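Local coordinates for protein delta-aminolevulinic acid dehydratase (Toxoplasma gondii ME49, PDB 3OBK) that probably catalyses the condensation of two 5-aminolevulinic acid molecules to porphobilinogen, an early step of tetrapyrrole biosynthesis, and holds that product in its active site here, at residues Q240-P243 with S244-R247; V266-G269 with L270-D274; L276-I279 with R280-K284. All coordinates share one frame; numbering follows the deposited sequence.

Interaction 1: residues Q240-P243 with S244-R247; sequences QMDP and SNSR. With PBG (3-[5-(aminomethyl)-4-(carboxymethyl)-1H-pyrrol-3-yl]propanoic acid), chain L.
The carboxylate of Asp242 is approached on one face by two groups of Ser244, while its other oxygen, OD2, takes a water. This is an Asx turn built into a type I beta turn, Asp242 to Asn245, in the loop that leads into helix 247-258. Both donors of Ser244 converge on OD1 of Asp242: the backbone N lies 3.0 Å from it, 64° out of the carboxylate plane, and OG lies 2.9 Å from it, 45° out on the same side. Two bonds from one face thus grip OD1 and probably limit rotation of the carboxylate. With CG anti to the backbone N (chi1 -167°), the Asp242 side chain swings forward along the chain to meet Ser244. The turn itself is closed by Asn245 N, which donates to Asp242 O over 3.2 Å. Lys319 of a second subunit also bonds Ser244 OG, and its positive charge may polarise the hydroxyl toward OD1. Asn245 is gripped by that subunit too, its OD1 accepting from Glu38 N. At the other end of the segment, Gln240 stretches its extended side chain into the product pocket, where NE2 comes within 3.1 Å of porphobilinogen O1A. The water bridges the two side chains of the turn: it donates to Asp242 OD2 at 2.6 Å and accepts from Asn245 ND2 at 3.0 Å.

Interaction 2: residues V266-G269 with L270-D274; sequences VKPG and LPYLD. With PBG (3-[5-(aminomethyl)-4-(carboxymethyl)-1H-pyrrol-3-yl]propanoic acid), chain L.
Tyr272 N donates to Gly269 O over only 2.7 Å, with an N-H...O angle of 157°, closing a short 3-10 turn that carries the chain from strand 263-267 into helix 273-282. This is a strand-to-helix connection of the TIM barrel, the first half of a beta-alpha-beta unit completed by strand 287-291, and Tyr272 sits at the N-cap position of the helix. Two more N-H groups of the bend, Gly269 N and Leu270 N, go to the two carboxylate oxygens of Glu295 of helix 293-305.

A cis peptide bond precedes Pro268 and redirects the chain after the strand. The pyrrolidine ring of Pro268 lies alongside the Tyr272 side chain, both pointing the same way, and its CD meets CE2 of the phenol ring at 3.5 Å. Gly269 N stands near the plane of that ring, at its edge. The start of the tyrosine side chain is packed as well, CB lying 3.8 Å from Val266 CG1, the methyl placed anti to the backbone N (chi1 174°). Tyr214 stacks on the phenol ring, whose OH bonds Glu316 of a second subunit, so the tyrosine spans from barrel strand to subunit interface.

On the opposite side of the strand from Val266, Lys267 enters the product pocket as an extended chain, close to a second lysine, Lys213, which hydrogen-bonds the product. Such a lysine pair is as in other porphobilinogen synthases, whose active-site lysines form Schiff bases with substrate. In this product complex Lys267 NZ makes a close contact with the pyrrole ring, 3.1 Å from C4A of porphobilinogen.

Interaction 3: residues L276-I279 with R280-K284; sequences LAKI and REKSK
Lys278 and Glu281, one turn apart near the C-terminal end of helix 273-282, form a salt bridge on the outer helix layer of the TIM barrel, where a second subunit approaches. Lys278 NZ lies 2.8 Å from Glu281 OE1 and meets it on the syn side, 34° out of the carboxylate plane. To get there the lysine leaves the backbone with CG anti to its N (chi1 179°) and then bends about CB-CG and again about CG-CD, whereas the glutamate chain runs out extended; the two cross. NZ has a second carboxylate partner, Glu281 of a second subunit, so its charge is shared across the interface. Lys282 runs beside Lys278 with CE 3.8 Å from Lys278 CD; the ammonium groups of the two lysines, NZ to NZ 5.1 Å, probably have their mutual repulsion eased by Glu281 of the same chain.

The backbone donors follow the alpha-helical pattern to the end. Arg280 N bonds Leu276 O at 2.9 Å, and Glu281 N and Lys282 N bond the carbonyls of Ala277 and Lys278. Two carbonyls near the helix end each take an extra, weak bond: Lys278 O from Glu281 N and Ile279 O from Lys282 N. The main partner of Ile279 O is Ser283 N, 2.8 Å away. Ser283 is the first residue to leave helical angles, and its OG is occupied by Leu285 N. Lys284 NZ folds back to give Lys282 O a weak bond.

On the inner side, Ile279 and Leu276 pack on strand 287-291, and Ile279 also reaches helix 247-258. Arg280 NE gives Gly325 O a weak bond, and NH2 forms a long, weak ion pair with Asp327. Ser283 CB rests 4.2 Å from Ile279 CG2.

All three contacts touch the second subunit but differ in burial: interaction 2 is the core contact, fully buried between barrel strand and helix, interaction 1 is mostly buried, and interaction 3 runs out to solvent. Interactions 2 and 3 share helix 273-282, the first at its start and the second at its end, and they meet where Val266 packs on Leu276. Interactions 1 and 2 both reach porphobilinogen and touch each other through Pro243 CB and Tyr272 OH, 3.4 Å apart. The chemistry changes accordingly: a carboxylate-centred turn in interaction 1, ring packing around a tight turn in interaction 2, and helix bonds with a salt bridge at a subunit boundary in interaction 3.

Interaction 1: residues Q240-P243 with S244-R247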
ATOM      1  N   GLN A 240      30.370  -0.556 -10.737  1.00 11.33           N
ATOM      2  CA  GLN A 240      29.778   0.109  -9.583  1.00 10.79           C
ATOM      3  C   GLN A 240      28.667   1.055 -10.070  1.00 10.83           C
ATOM      4  O   GLN A 240      28.659   1.492 -11.215  1.00 10.99           O
ATOM      5  CB  GLN A 240      30.830   0.809  -8.757  1.00 10.37           C
ATOM      6  CG  GLN A 240      31.841  -0.188  -8.118  1.00 10.63           C
ATOM      7  CD  GLN A 240      33.024   0.489  -7.419  1.00 10.81           C
ATOM      8  OE1 GLN A 240      33.178   1.714  -7.439  1.00  8.68           O
ATOM      9  NE2 GLN A 240      33.883  -0.326  -6.812  1.00 13.39           N
ATOM     10  N   MET A 241      27.717   1.331  -9.197  1.00 10.94           N
ATOM     11  CA  MET A 241      26.500   2.075  -9.542  1.00 11.34           C
ATOM     12  C   MET A 241      26.662   3.592  -9.565  1.00 10.76           C
ATOM     13  O   MET A 241      27.439   4.179  -8.815  1.00 10.63           O
ATOM     14  CB  MET A 241      25.395   1.730  -8.535  1.00 11.71           C
ATOM     15  CG  MET A 241      24.864   0.314  -8.693  1.00 13.93           C
ATOM     16  SD  MET A 241      23.613  -0.178  -7.494  1.00 18.00           S
ATOM     17  CE  MET A 241      22.601   1.295  -7.541  1.00 17.71           C
ATOM     18  N   ASP A 242      25.893   4.219 -10.421  1.00 10.56           N
ATOM     19  CA  ASP A 242      25.799   5.666 -10.473  1.00 10.60           C
ATOM     20  C   ASP A 242      25.151   6.160  -9.194  1.00 10.11           C
ATOM     21  O   ASP A 242      24.039   5.758  -8.875  1.00 10.34           O
ATOM     22  CB  ASP A 242      24.902   6.048 -11.658  1.00 11.04           C
ATOM     23  CG  ASP A 242      24.964   7.541 -12.011  1.00 12.25           C
ATOM     24  OD1 ASP A 242      25.466   8.332 -11.187  1.00 10.61           O
ATOM     25  OD2 ASP A 242      24.505   7.901 -13.135  1.00 13.54           O
ATOM     26  N   PRO A 243      25.822   7.041  -8.459  1.00  9.75           N
ATOM     27  CA  PRO A 243      25.203   7.672  -7.310  1.00  9.52           C
ATOM     28  C   PRO A 243      23.913   8.447  -7.606  1.00  9.60           C
ATOM     29  O   PRO A 243      23.226   8.805  -6.687  1.00  9.26           O
ATOM     30  CB  PRO A 243      26.263   8.654  -6.835  1.00  9.93           C
ATOM     31  CG  PRO A 243      27.530   8.202  -7.388  1.00  9.98           C
ATOM     32  CD  PRO A 243      27.200   7.508  -8.665  1.00 10.48           C
ATOM     33  N   SER A 244      23.595   8.718  -8.862  1.00  9.79           N
ATOM     34  CA  SER A 244      22.397   9.442  -9.184  1.00 10.31           C
ATOM     35  C   SER A 244      21.119   8.616  -9.056  1.00 11.05           C
ATOM     36  O   SER A 244      20.017   9.160  -9.184  1.00 10.26           O
ATOM     37  CB  SER A 244      22.472   9.938 -10.617  1.00 10.98           C
ATOM     38  OG  SER A 244      23.686  10.570 -10.917  1.00  9.45           O
ATOM     39  N   ASN A 245      21.256   7.310  -8.802  1.00 11.90           N
ATOM     40  CA  ASN A 245      20.145   6.373  -8.964  1.00 12.39           C
ATOM     41  C   ASN A 245      19.722   5.668  -7.684  1.00 12.93           C
ATOM     42  O   ASN A 245      20.563   5.174  -6.945  1.00 11.92           O
ATOM     43  CB  ASN A 245      20.550   5.345 -10.015  1.00 12.14           C
ATOM     44  CG  ASN A 245      20.798   5.985 -11.376  1.00 12.20           C
ATOM     45  OD1 ASN A 245      20.480   7.159 -11.584  1.00 10.89           O
ATOM     46  ND2 ASN A 245      21.363   5.217 -12.307  1.00  9.50           N
ATOM     47  N   SER A 246      18.407   5.597  -7.448  1.00 14.39           N
ATOM     48  CA  SER A 246      17.857   4.814  -6.308  1.00 15.17           C
ATOM     49  C   SER A 246      17.061   3.624  -6.780  1.00 15.22           C
ATOM     50  O   SER A 246      17.238   2.530  -6.258  1.00 15.32           O
ATOM     51  CB  SER A 246      16.981   5.674  -5.369  1.00 15.44           C
ATOM     52  OG  SER A 246      16.012   6.422  -6.105  1.00 16.61           O
ATOM     53  N   ARG A 247      16.184   3.823  -7.755  1.00 15.60           N
ATOM     54  CA  ARG A 247      15.383   2.705  -8.286  1.00 16.86           C
ATOM     55  C   ARG A 247      16.249   1.487  -8.673  1.00 16.91           C
ATOM     56  O   ARG A 247      15.904   0.318  -8.404  1.00 16.62           O
ATOM     57  CB  ARG A 247      14.532   3.201  -9.457  1.00 17.68           C
ATOM     58  CG  ARG A 247      13.844   2.137 -10.281  1.00 21.40           C
ATOM     59  CD  ARG A 247      13.361   2.717 -11.653  1.00 26.11           C
ATOM     60  NE  ARG A 247      14.494   3.287 -12.406  1.00 29.00           N
ATOM     61  CZ  ARG A 247      14.394   4.060 -13.486  1.00 30.30           C
ATOM     62  NH1 ARG A 247      15.506   4.530 -14.071  1.00 29.33           N
ATOM     63  NH2 ARG A 247      13.192   4.364 -13.981  1.00 30.93           N
TER
HETATM   64  CHA PBG L 360      37.176  -3.897  -3.406  1.00 19.71           C
HETATM   65  C1A PBG L 360      36.804  -3.096  -2.202  1.00 19.58           C
HETATM   66  C2A PBG L 360      36.826  -1.709  -2.092  1.00 19.49           C
HETATM   67  C3A PBG L 360      36.400  -1.422  -0.808  1.00 16.46           C
HETATM   68  C4A PBG L 360      36.051  -2.620  -0.214  1.00 18.81           C
HETATM   69  NA  PBG L 360      36.330  -3.619  -1.062  1.00 19.44           N
HETATM   70  C5A PBG L 360      37.374  -0.694  -3.067  1.00 21.31           C
HETATM   71  C6A PBG L 360      36.633  -0.509  -4.320  1.00 19.95           C
HETATM   72  O1A PBG L 360      35.843  -1.432  -4.654  1.00 22.89           O
HETATM   73  O2A PBG L 360      36.864   0.485  -5.045  1.00 16.92           O
HETATM   74  C7A PBG L 360      36.339  -0.071  -0.208  1.00 14.72           C
HETATM   75  C8A PBG L 360      36.145   0.003   1.260  1.00 12.13           C
HETATM   76  C9A PBG L 360      36.382   1.294   1.926  1.00  9.48           C
HETATM   77  O3A PBG L 360      36.632   1.272   3.127  1.00 14.05           O
HETATM   78  O4A PBG L 360      36.621   2.348   1.315  1.00  9.26           O
HETATM   79  N1  PBG L 360      36.154  -4.647  -4.060  1.00 18.89           N
HETATM   80  O   HOH W   1      22.927   6.374 -14.557  1.00  2.99           O

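Interaction 2: residues V266-G269 with L270-D274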
ATOM      1  N   VAL A 266      24.836  -2.182   1.698  1.00 10.87           N
ATOM      2  CA  VAL A 266      24.826  -0.925   0.946  1.00 10.07           C
ATOM      3  C   VAL A 266      26.091  -0.207   1.302  1.00 10.29           C
ATOM      4  O   VAL A 266      26.445  -0.118   2.484  1.00 10.11           O
ATOM      5  CB  VAL A 266      23.666   0.005   1.342  1.00 10.30           C
ATOM      6  CG1 VAL A 266      23.801   1.408   0.621  1.00  8.69           C
ATOM      7  CG2 VAL A 266      22.344  -0.669   1.063  1.00  8.69           C
ATOM      8  N   LYS A 267      26.749   0.330   0.287  1.00 10.54           N
ATOM      9  CA  LYS A 267      28.036   0.946   0.450  1.00 10.72           C
ATOM     10  C   LYS A 267      28.199   1.936  -0.637  1.00 10.43           C
ATOM     11  O   LYS A 267      27.874   1.628  -1.780  1.00 10.79           O
ATOM     12  CB  LYS A 267      29.082  -0.111   0.269  1.00 11.70           C
ATOM     13  CG  LYS A 267      30.546   0.328   0.296  1.00 13.12           C
ATOM     14  CD  LYS A 267      31.314  -0.951   0.142  1.00 16.17           C
ATOM     15  CE  LYS A 267      32.714  -0.833  -0.338  1.00 18.86           C
ATOM     16  NZ  LYS A 267      33.101  -2.194  -0.879  1.00 20.04           N
ATOM     17  N   PRO A 268      28.717   3.128  -0.317  1.00  9.93           N
ATOM     18  CA  PRO A 268      29.130   3.644   0.993  1.00  9.72           C
ATOM     19  C   PRO A 268      28.004   3.869   1.999  1.00  9.39           C
ATOM     20  O   PRO A 268      26.911   3.389   1.807  1.00  9.24           O
ATOM     21  CB  PRO A 268      29.834   4.962   0.646  1.00 10.20           C
ATOM     22  CG  PRO A 268      30.249   4.792  -0.798  1.00  9.61           C
ATOM     23  CD  PRO A 268      29.187   3.977  -1.417  1.00  9.33           C
ATOM     24  N   GLY A 269      28.299   4.593   3.075  1.00  9.67           N
ATOM     25  CA  GLY A 269      27.462   4.577   4.273  1.00  9.61           C
ATOM     26  C   GLY A 269      26.531   5.755   4.441  1.00  9.67           C
ATOM     27  O   GLY A 269      25.438   5.761   3.900  1.00 10.21           O
ATOM     28  N   LEU A 270      26.977   6.759   5.182  1.00  9.86           N
ATOM     29  CA  LEU A 270      26.150   7.913   5.493  1.00 10.27           C
ATOM     30  C   LEU A 270      25.547   8.557   4.249  1.00 10.05           C
ATOM     31  O   LEU A 270      24.366   8.880   4.233  1.00 10.62           O
ATOM     32  CB  LEU A 270      26.940   8.963   6.288  1.00 10.32           C
ATOM     33  CG  LEU A 270      27.198   8.620   7.741  1.00 11.57           C
ATOM     34  CD1 LEU A 270      27.890   9.799   8.413  1.00 11.64           C
ATOM     35  CD2 LEU A 270      25.904   8.251   8.459  1.00 10.89           C
ATOM     36  N   PRO A 271      26.339   8.741   3.197  1.00  9.44           N
ATOM     37  CA  PRO A 271      25.688   9.321   2.032  1.00  9.39           C
ATOM     38  C   PRO A 271      24.719   8.408   1.298  1.00  8.54           C
ATOM     39  O   PRO A 271      24.247   8.800   0.258  1.00  8.59           O
ATOM     40  CB  PRO A 271      26.854   9.699   1.105  1.00  9.21           C
ATOM     41  CG  PRO A 271      28.094   9.526   1.898  1.00  9.69           C
ATOM     42  CD  PRO A 271      27.782   8.563   2.999  1.00  9.99           C
ATOM     43  N   TYR A 272      24.434   7.210   1.792  1.00  8.44           N
ATOM     44  CA  TYR A 272      23.485   6.311   1.104  1.00  8.39           C
ATOM     45  C   TYR A 272      22.374   5.780   2.025  1.00  8.40           C
ATOM     46  O   TYR A 272      21.733   4.759   1.746  1.00  8.36           O
ATOM     47  CB  TYR A 272      24.273   5.211   0.383  1.00  8.29           C
ATOM     48  CG  TYR A 272      25.115   5.807  -0.723  1.00  8.74           C
ATOM     49  CD1 TYR A 272      24.588   6.010  -1.990  1.00  9.01           C
ATOM     50  CD2 TYR A 272      26.421   6.254  -0.477  1.00 10.48           C
ATOM     51  CE1 TYR A 272      25.345   6.590  -3.013  1.00  9.11           C
ATOM     52  CE2 TYR A 272      27.194   6.859  -1.495  1.00  9.33           C
ATOM     53  CZ  TYR A 272      26.637   7.033  -2.758  1.00  9.41           C
ATOM     54  OH  TYR A 272      27.359   7.643  -3.760  1.00  8.55           O
ATOM     55  N   LEU A 273      22.121   6.509   3.120  1.00  8.93           N
ATOM     56  CA  LEU A 273      21.149   6.067   4.123  1.00  9.01           C
ATOM     57  C   LEU A 273      19.772   5.964   3.502  1.00  9.04           C
ATOM     58  O   LEU A 273      18.985   5.136   3.898  1.00  9.95           O
ATOM     59  CB  LEU A 273      21.146   6.962   5.370  1.00  9.26           C
ATOM     60  CG  LEU A 273      22.424   7.061   6.272  1.00  9.28           C
ATOM     61  CD1 LEU A 273      22.203   7.974   7.487  1.00  8.88           C
ATOM     62  CD2 LEU A 273      22.930   5.679   6.692  1.00  8.55           C
ATOM     63  N   ASP A 274      19.495   6.768   2.488  1.00  9.31           N
ATOM     64  CA  ASP A 274      18.219   6.638   1.753  1.00  9.40           C
ATOM     65  C   ASP A 274      18.083   5.292   1.052  1.00  9.19           C
ATOM     66  O   ASP A 274      16.989   4.724   1.018  1.00 10.71           O
ATOM     67  CB  ASP A 274      17.997   7.767   0.726  1.00  8.83           C
ATOM     68  CG  ASP A 274      19.064   7.812  -0.310  1.00  8.77           C
ATOM     69  OD1 ASP A 274      20.242   7.801   0.113  1.00 10.53           O
ATOM     70  OD2 ASP A 274      18.764   7.862  -1.530  1.00  8.81           O
TER
HETATM   71  CHA PBG L 360      37.176  -3.897  -3.406  1.00 19.71           C
HETATM   72  C1A PBG L 360      36.804  -3.096  -2.202  1.00 19.58           C
HETATM   73  C2A PBG L 360      36.826  -1.709  -2.092  1.00 19.49           C
HETATM   74  C3A PBG L 360      36.400  -1.422  -0.808  1.00 16.46           C
HETATM   75  C4A PBG L 360      36.051  -2.620  -0.214  1.00 18.81           C
HETATM   76  NA  PBG L 360      36.330  -3.619  -1.062  1.00 19.44           N
HETATM   77  C5A PBG L 360      37.374  -0.694  -3.067  1.00 21.31           C
HETATM   78  C6A PBG L 360      36.633  -0.509  -4.320  1.00 19.95           C
HETATM   79  O1A PBG L 360      35.843  -1.432  -4.654  1.00 22.89           O
HETATM   80  O2A PBG L 360      36.864   0.485  -5.045  1.00 16.92           O
HETATM   81  C7A PBG L 360      36.339  -0.071  -0.208  1.00 14.72           C
HETATM   82  C8A PBG L 360      36.145   0.003   1.260  1.00 12.13           C
HETATM   83  C9A PBG L 360      36.382   1.294   1.926  1.00  9.48           C
HETATM   84  O3A PBG L 360      36.632   1.272   3.127  1.00 14.05           O
HETATM   85  O4A PBG L 360      36.621   2.348   1.315  1.00  9.26           O
HETATM   86  N1  PBG L 360      36.154  -4.647  -4.060  1.00 18.89           N

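Interaction 3: residues L276-I279 with R280-K284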
ATOM      1  N   LEU A 276      19.765   2.564   1.892  1.00  9.27           N
ATOM      2  CA  LEU A 276      19.724   1.640   3.007  1.00  9.14           C
ATOM      3  C   LEU A 276      18.302   1.496   3.513  1.00  9.66           C
ATOM      4  O   LEU A 276      17.820   0.379   3.640  1.00 10.71           O
ATOM      5  CB  LEU A 276      20.657   2.117   4.134  1.00  8.50           C
ATOM      6  CG  LEU A 276      20.773   1.268   5.384  1.00  8.46           C
ATOM      7  CD1 LEU A 276      21.369  -0.102   5.097  1.00  8.74           C
ATOM      8  CD2 LEU A 276      21.628   1.994   6.423  1.00  9.55           C
ATOM      9  N   ALA A 277      17.624   2.611   3.794  1.00 10.12           N
ATOM     10  CA  ALA A 277      16.252   2.557   4.332  1.00 10.10           C
ATOM     11  C   ALA A 277      15.298   1.945   3.337  1.00 10.20           C
ATOM     12  O   ALA A 277      14.405   1.203   3.714  1.00  9.54           O
ATOM     13  CB  ALA A 277      15.751   3.907   4.745  1.00  9.52           C
ATOM     14  N   LYS A 278      15.476   2.249   2.063  1.00 11.10           N
ATOM     15  CA  LYS A 278      14.509   1.776   1.074  1.00 11.90           C
ATOM     16  C   LYS A 278      14.615   0.265   0.931  1.00 11.54           C
ATOM     17  O   LYS A 278      13.602  -0.421   0.944  1.00 10.75           O
ATOM     18  CB  LYS A 278      14.680   2.483  -0.255  1.00 12.17           C
ATOM     19  CG  LYS A 278      13.718   2.004  -1.341  1.00 16.63           C
ATOM     20  CD  LYS A 278      12.216   1.952  -0.898  1.00 21.46           C
ATOM     21  CE  LYS A 278      11.394   3.153  -1.399  1.00 24.59           C
ATOM     22  NZ  LYS A 278      10.208   3.421  -0.484  1.00 28.17           N
ATOM     23  N   ILE A 279      15.847  -0.246   0.862  1.00 12.05           N
ATOM     24  CA  ILE A 279      16.075  -1.678   0.749  1.00 12.82           C
ATOM     25  C   ILE A 279      15.658  -2.385   2.023  1.00 13.94           C
ATOM     26  O   ILE A 279      15.120  -3.468   1.977  1.00 14.52           O
ATOM     27  CB  ILE A 279      17.539  -2.028   0.378  1.00 12.36           C
ATOM     28  CG1 ILE A 279      17.903  -1.375  -0.964  1.00 13.32           C
ATOM     29  CG2 ILE A 279      17.717  -3.547   0.286  1.00 10.01           C
ATOM     30  CD1 ILE A 279      16.844  -1.548  -2.104  1.00  9.23           C
ATOM     31  N   ARG A 280      15.868  -1.760   3.167  1.00 15.78           N
ATOM     32  CA  ARG A 280      15.343  -2.305   4.431  1.00 17.07           C
ATOM     33  C   ARG A 280      13.843  -2.512   4.420  1.00 17.81           C
ATOM     34  O   ARG A 280      13.354  -3.467   4.971  1.00 18.04           O
ATOM     35  CB  ARG A 280      15.676  -1.358   5.579  1.00 17.65           C
ATOM     36  CG  ARG A 280      15.166  -1.813   6.944  1.00 20.06           C
ATOM     37  CD  ARG A 280      15.448  -3.275   7.163  1.00 23.68           C
ATOM     38  NE  ARG A 280      15.911  -3.526   8.507  1.00 27.95           N
ATOM     39  CZ  ARG A 280      15.153  -3.968   9.511  1.00 33.49           C
ATOM     40  NH1 ARG A 280      13.846  -4.252   9.342  1.00 31.89           N
ATOM     41  NH2 ARG A 280      15.742  -4.164  10.697  1.00 36.24           N
ATOM     42  N   GLU A 281      13.127  -1.574   3.821  1.00 19.22           N
ATOM     43  CA  GLU A 281      11.677  -1.568   3.797  1.00 21.01           C
ATOM     44  C   GLU A 281      11.184  -2.728   2.948  1.00 21.16           C
ATOM     45  O   GLU A 281      10.230  -3.379   3.289  1.00 20.85           O
ATOM     46  CB  GLU A 281      11.196  -0.217   3.235  1.00 21.98           C
ATOM     47  CG  GLU A 281       9.692   0.002   3.132  1.00 27.33           C
ATOM     48  CD  GLU A 281       9.317   1.448   2.696  1.00 35.41           C
ATOM     49  OE1 GLU A 281      10.159   2.114   2.012  1.00 38.96           O
ATOM     50  OE2 GLU A 281       8.169   1.904   3.022  1.00 37.89           O
ATOM     51  N   LYS A 282      11.885  -3.001   1.859  1.00 21.89           N
ATOM     52  CA  LYS A 282      11.456  -3.995   0.874  1.00 22.64           C
ATOM     53  C   LYS A 282      12.088  -5.400   1.039  1.00 22.42           C
ATOM     54  O   LYS A 282      11.479  -6.403   0.651  1.00 24.05           O
ATOM     55  CB  LYS A 282      11.650  -3.416  -0.552  1.00 23.11           C
ATOM     56  CG  LYS A 282      10.331  -2.717  -1.061  1.00 25.74           C
ATOM     57  CD  LYS A 282      10.493  -1.383  -1.771  1.00 27.91           C
ATOM     58  CE  LYS A 282       9.282  -0.434  -1.446  1.00 30.72           C
ATOM     59  NZ  LYS A 282       7.904  -0.829  -1.975  1.00 30.70           N
ATOM     60  N   SER A 283      13.262  -5.497   1.654  1.00 20.85           N
ATOM     61  CA  SER A 283      13.923  -6.785   1.781  1.00 19.74           C
ATOM     62  C   SER A 283      13.427  -7.572   2.974  1.00 19.23           C
ATOM     63  O   SER A 283      12.925  -7.000   3.948  1.00 19.24           O
ATOM     64  CB  SER A 283      15.414  -6.592   1.973  1.00 19.64           C
ATOM     65  OG  SER A 283      16.064  -7.827   1.868  1.00 19.68           O
ATOM     66  N   LYS A 284      13.591  -8.889   2.906  1.00 18.33           N
ATOM     67  CA  LYS A 284      13.415  -9.730   4.086  1.00 18.03           C
ATOM     68  C   LYS A 284      14.755 -10.259   4.606  1.00 16.47           C
ATOM     69  O   LYS A 284      14.762 -11.102   5.497  1.00 16.56           O
ATOM     70  CB  LYS A 284      12.467 -10.894   3.800  1.00 18.95           C
ATOM     71  CG  LYS A 284      11.147 -10.508   3.180  1.00 20.76           C
ATOM     72  CD  LYS A 284      10.280  -9.629   4.126  1.00 24.90           C
ATOM     73  CE  LYS A 284       9.055  -9.042   3.364  1.00 27.96           C
ATOM     74  NZ  LYS A 284       9.494  -8.563   1.980  1.00 29.24           N
TER